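DnaJ homolog subfamily C member 3 (Mus musculus, PDB 3IEG) acts as an endoplasmic reticulum co-chaperone in the unfolded protein response, binding misfolded proteins through its TPR domain and restraining the GCN2 kinase. Local coordinates at residues 116-130 with 142-156. Residues are numbered along the deposited sequence; the frame is centred on the assembly and turned at random.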
loop_
_atom_site.group_PDB
_atom_site.type_symbol
_atom_site.label_atom_id
_atom_site.label_comp_id
_atom_site.label_asym_id
_atom_site.label_seq_id
_atom_site.Cartn_x
_atom_site.Cartn_y
_atom_site.Cartn_z
ATOM N N LYS A 116 -27.600 -12.032 -3.318
ATOM C CA LYS A 116 -26.310 -11.385 -3.454
ATOM C C LYS A 116 -25.115 -12.256 -3.062
ATOM O O LYS A 116 -24.070 -12.174 -3.702
ATOM C CB LYS A 116 -26.280 -10.078 -2.673
ATOM C CG LYS A 116 -25.309 -9.075 -3.255
ATOM C CD LYS A 116 -25.148 -7.895 -2.330
ATOM C CE LYS A 116 -26.390 -6.992 -2.314
ATOM N NZ LYS A 116 -26.055 -5.654 -1.739
ATOM N N ALA A 117 -25.263 -13.063 -2.013
ATOM C CA ALA A 117 -24.211 -13.982 -1.574
ATOM C C ALA A 117 -23.887 -14.971 -2.683
ATOM O O ALA A 117 -22.727 -15.240 -2.991
ATOM C CB ALA A 117 -24.641 -14.723 -0.324
ATOM N N ASP A 118 -24.942 -15.488 -3.289
ATOM C CA ASP A 118 -24.837 -16.436 -4.361
ATOM C C ASP A 118 -24.174 -15.845 -5.614
ATOM O O ASP A 118 -23.452 -16.554 -6.318
ATOM C CB ASP A 118 -26.217 -16.985 -4.681
ATOM C CG ASP A 118 -26.148 -18.192 -5.549
ATOM O OD1 ASP A 118 -25.861 -19.275 -5.005
ATOM O OD2 ASP A 118 -26.346 -18.052 -6.776
ATOM N N GLU A 119 -24.422 -14.568 -5.899
ATOM C CA GLU A 119 -23.646 -13.846 -6.898
ATOM C C GLU A 119 -22.148 -13.862 -6.554
ATOM O O GLU A 119 -21.316 -14.221 -7.385
ATOM C CB GLU A 119 -24.077 -12.402 -6.946
ATOM C CG GLU A 119 -25.126 -12.060 -7.930
ATOM C CD GLU A 119 -25.475 -10.579 -7.854
ATOM O OE1 GLU A 119 -26.659 -10.260 -7.571
ATOM O OE2 GLU A 119 -24.556 -9.737 -8.052
HETATM N N MSE A 120 -21.824 -13.460 -5.325
HETATM C CA MSE A 120 -20.446 -13.425 -4.828
HETATM C C MSE A 120 -19.793 -14.791 -4.883
HETATM O O MSE A 120 -18.612 -14.910 -5.217
HETATM C CB MSE A 120 -20.393 -12.895 -3.387
HETATM C CG MSE A 120 -21.039 -11.549 -3.216
HETATM SE SE MSE A 120 -20.262 -10.230 -4.420
HETATM C CE MSE A 120 -18.790 -9.818 -3.269
ATOM N N GLN A 121 -20.580 -15.810 -4.553
ATOM C CA GLN A 121 -20.124 -17.187 -4.489
ATOM C C GLN A 121 -19.718 -17.682 -5.891
ATOM O O GLN A 121 -18.743 -18.413 -6.050
ATOM C CB GLN A 121 -21.233 -18.050 -3.873
ATOM C CG GLN A 121 -20.777 -19.393 -3.359
ATOM C CD GLN A 121 -20.172 -19.338 -1.975
ATOM O OE1 GLN A 121 -20.883 -19.445 -0.977
ATOM N NE2 GLN A 121 -18.844 -19.210 -1.906
ATOM N N ARG A 122 -20.472 -17.242 -6.892
ATOM C CA ARG A 122 -20.236 -17.544 -8.293
ATOM C C ARG A 122 -19.031 -16.761 -8.810
ATOM O O ARG A 122 -18.215 -17.290 -9.560
ATOM C CB ARG A 122 -21.507 -17.191 -9.074
ATOM C CG ARG A 122 -21.459 -17.347 -10.584
ATOM C CD ARG A 122 -21.106 -16.042 -11.335
ATOM N NE ARG A 122 -21.764 -15.974 -12.646
ATOM C CZ ARG A 122 -21.543 -16.806 -13.671
ATOM N NH1 ARG A 122 -20.667 -17.806 -13.576
ATOM N NH2 ARG A 122 -22.215 -16.638 -14.806
ATOM N N LEU A 123 -18.931 -15.497 -8.407
ATOM C CA LEU A 123 -17.831 -14.624 -8.806
ATOM C C LEU A 123 -16.500 -15.061 -8.195
ATOM O O LEU A 123 -15.446 -14.894 -8.799
ATOM C CB LEU A 123 -18.127 -13.173 -8.421
ATOM C CG LEU A 123 -18.961 -12.277 -9.338
ATOM C CD1 LEU A 123 -19.273 -10.973 -8.625
ATOM C CD2 LEU A 123 -18.251 -12.005 -10.668
ATOM N N ARG A 124 -16.559 -15.615 -6.991
ATOM C CA ARG A 124 -15.372 -16.108 -6.317
ATOM C C ARG A 124 -14.754 -17.272 -7.105
ATOM O O ARG A 124 -13.556 -17.281 -7.350
ATOM C CB ARG A 124 -15.718 -16.515 -4.891
ATOM C CG ARG A 124 -14.549 -16.621 -4.008
ATOM C CD ARG A 124 -14.982 -16.867 -2.588
ATOM N NE ARG A 124 -13.839 -16.729 -1.690
ATOM C CZ ARG A 124 -13.076 -17.745 -1.318
ATOM N NH1 ARG A 124 -13.351 -18.961 -1.745
ATOM N NH2 ARG A 124 -12.041 -17.546 -0.536
ATOM N N SER A 125 -15.579 -18.235 -7.513
ATOM C CA SER A 125 -15.131 -19.344 -8.370
ATOM C C SER A 125 -14.455 -18.839 -9.643
ATOM O O SER A 125 -13.358 -19.270 -9.966
ATOM C CB SER A 125 -16.298 -20.259 -8.735
ATOM O OG SER A 125 -16.719 -20.980 -7.601
ATOM N N GLN A 126 -15.108 -17.911 -10.341
ATOM C CA GLN A 126 -14.565 -17.299 -11.539
ATOM C C GLN A 126 -13.234 -16.569 -11.303
ATOM O O GLN A 126 -12.343 -16.599 -12.156
ATOM C CB GLN A 126 -15.585 -16.345 -12.125
ATOM C CG GLN A 126 -16.870 -17.034 -12.573
ATOM C CD GLN A 126 -17.830 -16.076 -13.244
ATOM O OE1 GLN A 126 -18.241 -15.073 -12.654
ATOM N NE2 GLN A 126 -18.181 -16.368 -14.488
ATOM N N ALA A 127 -13.109 -15.914 -10.148
ATOM C CA ALA A 127 -11.894 -15.213 -9.771
ATOM C C ALA A 127 -10.765 -16.198 -9.488
ATOM O O ALA A 127 -9.681 -16.054 -10.038
ATOM C CB ALA A 127 -12.145 -14.316 -8.557
ATOM N N LEU A 128 -11.021 -17.186 -8.629
ATOM C CA LEU A 128 -10.030 -18.202 -8.292
ATOM C C LEU A 128 -9.660 -19.029 -9.507
ATOM O O LEU A 128 -8.494 -19.390 -9.682
ATOM C CB LEU A 128 -10.539 -19.139 -7.205
ATOM C CG LEU A 128 -10.862 -18.545 -5.846
ATOM C CD1 LEU A 128 -11.176 -19.658 -4.853
ATOM C CD2 LEU A 128 -9.722 -17.685 -5.361
ATOM N N ASP A 129 -10.657 -19.330 -10.339
ATOM C CA ASP A 129 -10.435 -20.096 -11.559
ATOM C C ASP A 129 -9.526 -19.354 -12.523
ATOM O O ASP A 129 -8.599 -19.948 -13.059
ATOM C CB ASP A 129 -11.755 -20.477 -12.244
ATOM C CG ASP A 129 -11.540 -21.096 -13.627
ATOM O OD1 ASP A 129 -11.438 -22.346 -13.708
ATOM O OD2 ASP A 129 -11.443 -20.340 -14.629
ATOM N N ALA A 130 -9.787 -18.066 -12.736
ATOM C CA ALA A 130 -8.995 -17.264 -13.667
ATOM C C ALA A 130 -7.552 -17.133 -13.180
ATOM O O ALA A 130 -6.616 -17.201 -13.972
ATOM C CB ALA A 130 -9.627 -15.897 -13.879
ATOM N N PHE A 142 -13.114 -9.864 -11.925
ATOM C CA PHE A 142 -13.987 -10.540 -10.986
ATOM C C PHE A 142 -13.745 -10.049 -9.569
ATOM O O PHE A 142 -14.690 -9.817 -8.823
ATOM C CB PHE A 142 -13.807 -12.051 -11.065
ATOM C CG PHE A 142 -14.134 -12.639 -12.405
ATOM C CD1 PHE A 142 -13.180 -13.357 -13.111
ATOM C CD2 PHE A 142 -15.403 -12.505 -12.958
ATOM C CE1 PHE A 142 -13.481 -13.927 -14.356
ATOM C CE2 PHE A 142 -15.708 -13.074 -14.202
ATOM C CZ PHE A 142 -14.746 -13.782 -14.895
ATOM N N LEU A 143 -12.485 -9.866 -9.198
ATOM C CA LEU A 143 -12.172 -9.421 -7.843
ATOM C C LEU A 143 -12.665 -8.007 -7.612
ATOM O O LEU A 143 -13.142 -7.688 -6.534
ATOM C CB LEU A 143 -10.682 -9.560 -7.529
ATOM C CG LEU A 143 -10.130 -10.988 -7.442
ATOM C CD1 LEU A 143 -8.637 -10.972 -7.700
ATOM C CD2 LEU A 143 -10.431 -11.666 -6.116
ATOM N N ASP A 144 -12.579 -7.168 -8.636
ATOM C CA ASP A 144 -13.124 -5.817 -8.551
ATOM C C ASP A 144 -14.583 -5.858 -8.111
ATOM O O ASP A 144 -14.967 -5.164 -7.173
ATOM C CB ASP A 144 -13.006 -5.090 -9.891
ATOM C CG ASP A 144 -11.611 -4.549 -10.151
ATOM O OD1 ASP A 144 -10.828 -4.337 -9.189
ATOM O OD2 ASP A 144 -11.301 -4.324 -11.340
ATOM N N LYS A 145 -15.382 -6.678 -8.796
ATOM C CA LYS A 145 -16.789 -6.865 -8.466
ATOM C C LYS A 145 -16.985 -7.403 -7.052
ATOM O O LYS A 145 -17.739 -6.830 -6.272
ATOM C CB LYS A 145 -17.491 -7.778 -9.485
ATOM C CG LYS A 145 -18.554 -7.088 -10.360
ATOM C CD LYS A 145 -17.988 -6.647 -11.719
ATOM C CE LYS A 145 -18.249 -7.698 -12.813
ATOM N NZ LYS A 145 -17.734 -7.254 -14.149
ATOM N N ILE A 146 -16.307 -8.493 -6.716
ATOM C CA ILE A 146 -16.441 -9.056 -5.383
ATOM C C ILE A 146 -16.107 -8.009 -4.314
ATOM O O ILE A 146 -16.899 -7.785 -3.395
ATOM C CB ILE A 146 -15.602 -10.332 -5.199
ATOM C CG1 ILE A 146 -15.962 -11.348 -6.275
ATOM C CG2 ILE A 146 -15.860 -10.965 -3.842
ATOM C CD1 ILE A 146 -14.883 -12.370 -6.547
ATOM N N LEU A 147 -14.974 -7.332 -4.450
ATOM C CA LEU A 147 -14.521 -6.447 -3.376
ATOM C C LEU A 147 -15.385 -5.200 -3.143
ATOM O O LEU A 147 -15.207 -4.510 -2.139
ATOM C CB LEU A 147 -13.035 -6.098 -3.531
ATOM C CG LEU A 147 -12.055 -7.257 -3.279
ATOM C CD1 LEU A 147 -10.710 -6.962 -3.911
ATOM C CD2 LEU A 147 -11.904 -7.563 -1.789
ATOM N N GLU A 148 -16.314 -4.927 -4.062
ATOM C CA GLU A 148 -17.315 -3.865 -3.883
ATOM C C GLU A 148 -18.270 -4.231 -2.758
ATOM O O GLU A 148 -18.749 -3.362 -2.041
ATOM C CB GLU A 148 -18.148 -3.638 -5.154
ATOM C CG GLU A 148 -17.421 -2.980 -6.313
ATOM C CD GLU A 148 -16.885 -1.606 -5.960
ATOM O OE1 GLU A 148 -15.723 -1.303 -6.337
ATOM O OE2 GLU A 148 -17.616 -0.828 -5.300
ATOM N N VAL A 149 -18.544 -5.520 -2.614
ATOM C CA VAL A 149 -19.487 -5.994 -1.625
ATOM C C VAL A 149 -18.739 -6.542 -0.424
ATOM O O VAL A 149 -19.024 -6.163 0.701
ATOM C CB VAL A 149 -20.428 -7.064 -2.215
ATOM C CG1 VAL A 149 -21.303 -7.671 -1.135
ATOM C CG2 VAL A 149 -21.273 -6.476 -3.343
ATOM N N CYS A 150 -17.788 -7.438 -0.662
ATOM C CA CYS A 150 -17.037 -8.049 0.419
ATOM C C CYS A 150 -15.816 -7.181 0.692
ATOM O O CYS A 150 -14.682 -7.516 0.305
ATOM C CB CYS A 150 -16.632 -9.470 0.050
ATOM S SG CYS A 150 -17.999 -10.512 -0.474
ATOM N N VAL A 151 -16.063 -6.055 1.352
ATOM C CA VAL A 151 -15.064 -5.007 1.520
ATOM C C VAL A 151 -14.042 -5.327 2.610
ATOM O O VAL A 151 -12.961 -4.742 2.632
ATOM C CB VAL A 151 -15.722 -3.612 1.779
ATOM C CG1 VAL A 151 -16.420 -3.082 0.513
ATOM C CG2 VAL A 151 -16.714 -3.670 2.950
ATOM N N TRP A 152 -14.370 -6.251 3.505
ATOM C CA TRP A 152 -13.455 -6.624 4.579
ATOM C C TRP A 152 -12.840 -8.012 4.349
ATOM O O TRP A 152 -12.310 -8.637 5.274
ATOM C CB TRP A 152 -14.149 -6.548 5.947
ATOM C CG TRP A 152 -14.790 -5.212 6.252
ATOM C CD1 TRP A 152 -14.382 -3.973 5.818
ATOM C CD2 TRP A 152 -15.938 -4.988 7.069
ATOM N NE1 TRP A 152 -15.220 -2.998 6.305
ATOM C CE2 TRP A 152 -16.183 -3.591 7.078
ATOM C CE3 TRP A 152 -16.794 -5.830 7.791
ATOM C CZ2 TRP A 152 -17.248 -3.023 7.779
ATOM C CZ3 TRP A 152 -17.861 -5.262 8.494
ATOM C CH2 TRP A 152 -18.075 -3.870 8.477
ATOM N N ASP A 153 -12.920 -8.482 3.109
ATOM C CA ASP A 153 -12.302 -9.729 2.714
ATOM C C ASP A 153 -10.817 -9.481 2.453
ATOM O O ASP A 153 -10.425 -9.006 1.382
ATOM C CB ASP A 153 -12.998 -10.274 1.470
ATOM C CG ASP A 153 -12.579 -11.696 1.123
ATOM O OD1 ASP A 153 -11.410 -12.079 1.355
ATOM O OD2 ASP A 153 -13.426 -12.438 0.596
ATOM N N ALA A 154 -9.992 -9.788 3.445
ATOM C CA ALA A 154 -8.570 -9.491 3.356
ATOM C C ALA A 154 -7.871 -10.350 2.311
ATOM O O ALA A 154 -7.046 -9.849 1.563
ATOM C CB ALA A 154 -7.897 -9.633 4.720
ATOM N N GLU A 155 -8.209 -11.633 2.249
ATOM C CA GLU A 155 -7.468 -12.567 1.396
ATOM C C GLU A 155 -7.709 -12.325 -0.107
ATOM O O GLU A 155 -6.790 -12.478 -0.917
ATOM C CB GLU A 155 -7.726 -14.048 1.755
ATOM C CG GLU A 155 -8.244 -14.364 3.186
ATOM C CD GLU A 155 -7.485 -13.675 4.318
ATOM O OE1 GLU A 155 -6.301 -13.996 4.519
ATOM O OE2 GLU A 155 -8.090 -12.827 5.019
ATOM N N LEU A 156 -8.930 -11.943 -0.480
ATOM C CA LEU A 156 -9.241 -11.650 -1.879
ATOM C C LEU A 156 -8.599 -10.349 -2.314
ATOM O O LEU A 156 -8.229 -10.187 -3.466
ATOM C CB LEU A 156 -10.746 -11.614 -2.114
ATOM C CG LEU A 156 -11.461 -12.958 -2.035
ATOM C CD1 LEU A 156 -12.845 -12.831 -2.660
ATOM C CD2 LEU A 156 -10.653 -14.061 -2.720
HETATM O O HOH W 1 -15.083 -14.258 -0.468
#
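The ring of F142 lies across the side chain of Q126, whose CB stands 3.7 Å from the ring centroid and almost on the ring normal, a CH-pi contact over one face. Q126 OE1 lies near F142 CE2 (3.6 Å), the amide plane tilted 34° from the ring, while A130 CB meets the edge near CE1 and L123 CD2 comes in obliquely at CD2. With CG beside its backbone N (chi1 -61°), F142 drops as a knob among L123, Q126, A127 and A130. Cutting F142 back to an alanine is likely to leave a gap among L123, Q126 and A130 and to strip Q126 CB of its aromatic partner. One turn on, I146 repeats the knobs-into-holes pattern among M120, L123, R124 and A127; its CG1 lies 3.6 Å from L123 CB, the two side chains running alongside one another but pointing opposite ways. This is the antiparallel helix pair of a tetratricopeptide repeat, here TPR 4: the axes of 116-130 and 142-149 approach to 9.1 Å, with 144° between their directions. The small side chain of A127 lets the backbones come close, its CA 5.3 Å from F142 CA, and its CB also touches L143, which packs onward against L159 of helix 154-166. Toward the other end, selenomethionine M120 sets its selenium beside V149, SE to V149 CB 3.9 Å, and also touches L87 of helix 87-98. Near the start of helix 154-166 of TPR 5, a water joins the two segments. R124, extended as far as NE, passes crosswise to L156 at CD1, and its NE bonds weakly to this water, which donates to D153 OD2 at 2.7 Å. D153 OD1 N-caps helix 154-166, accepting from L156 N at 3.1 Å with the donor well out of the carboxylate plane.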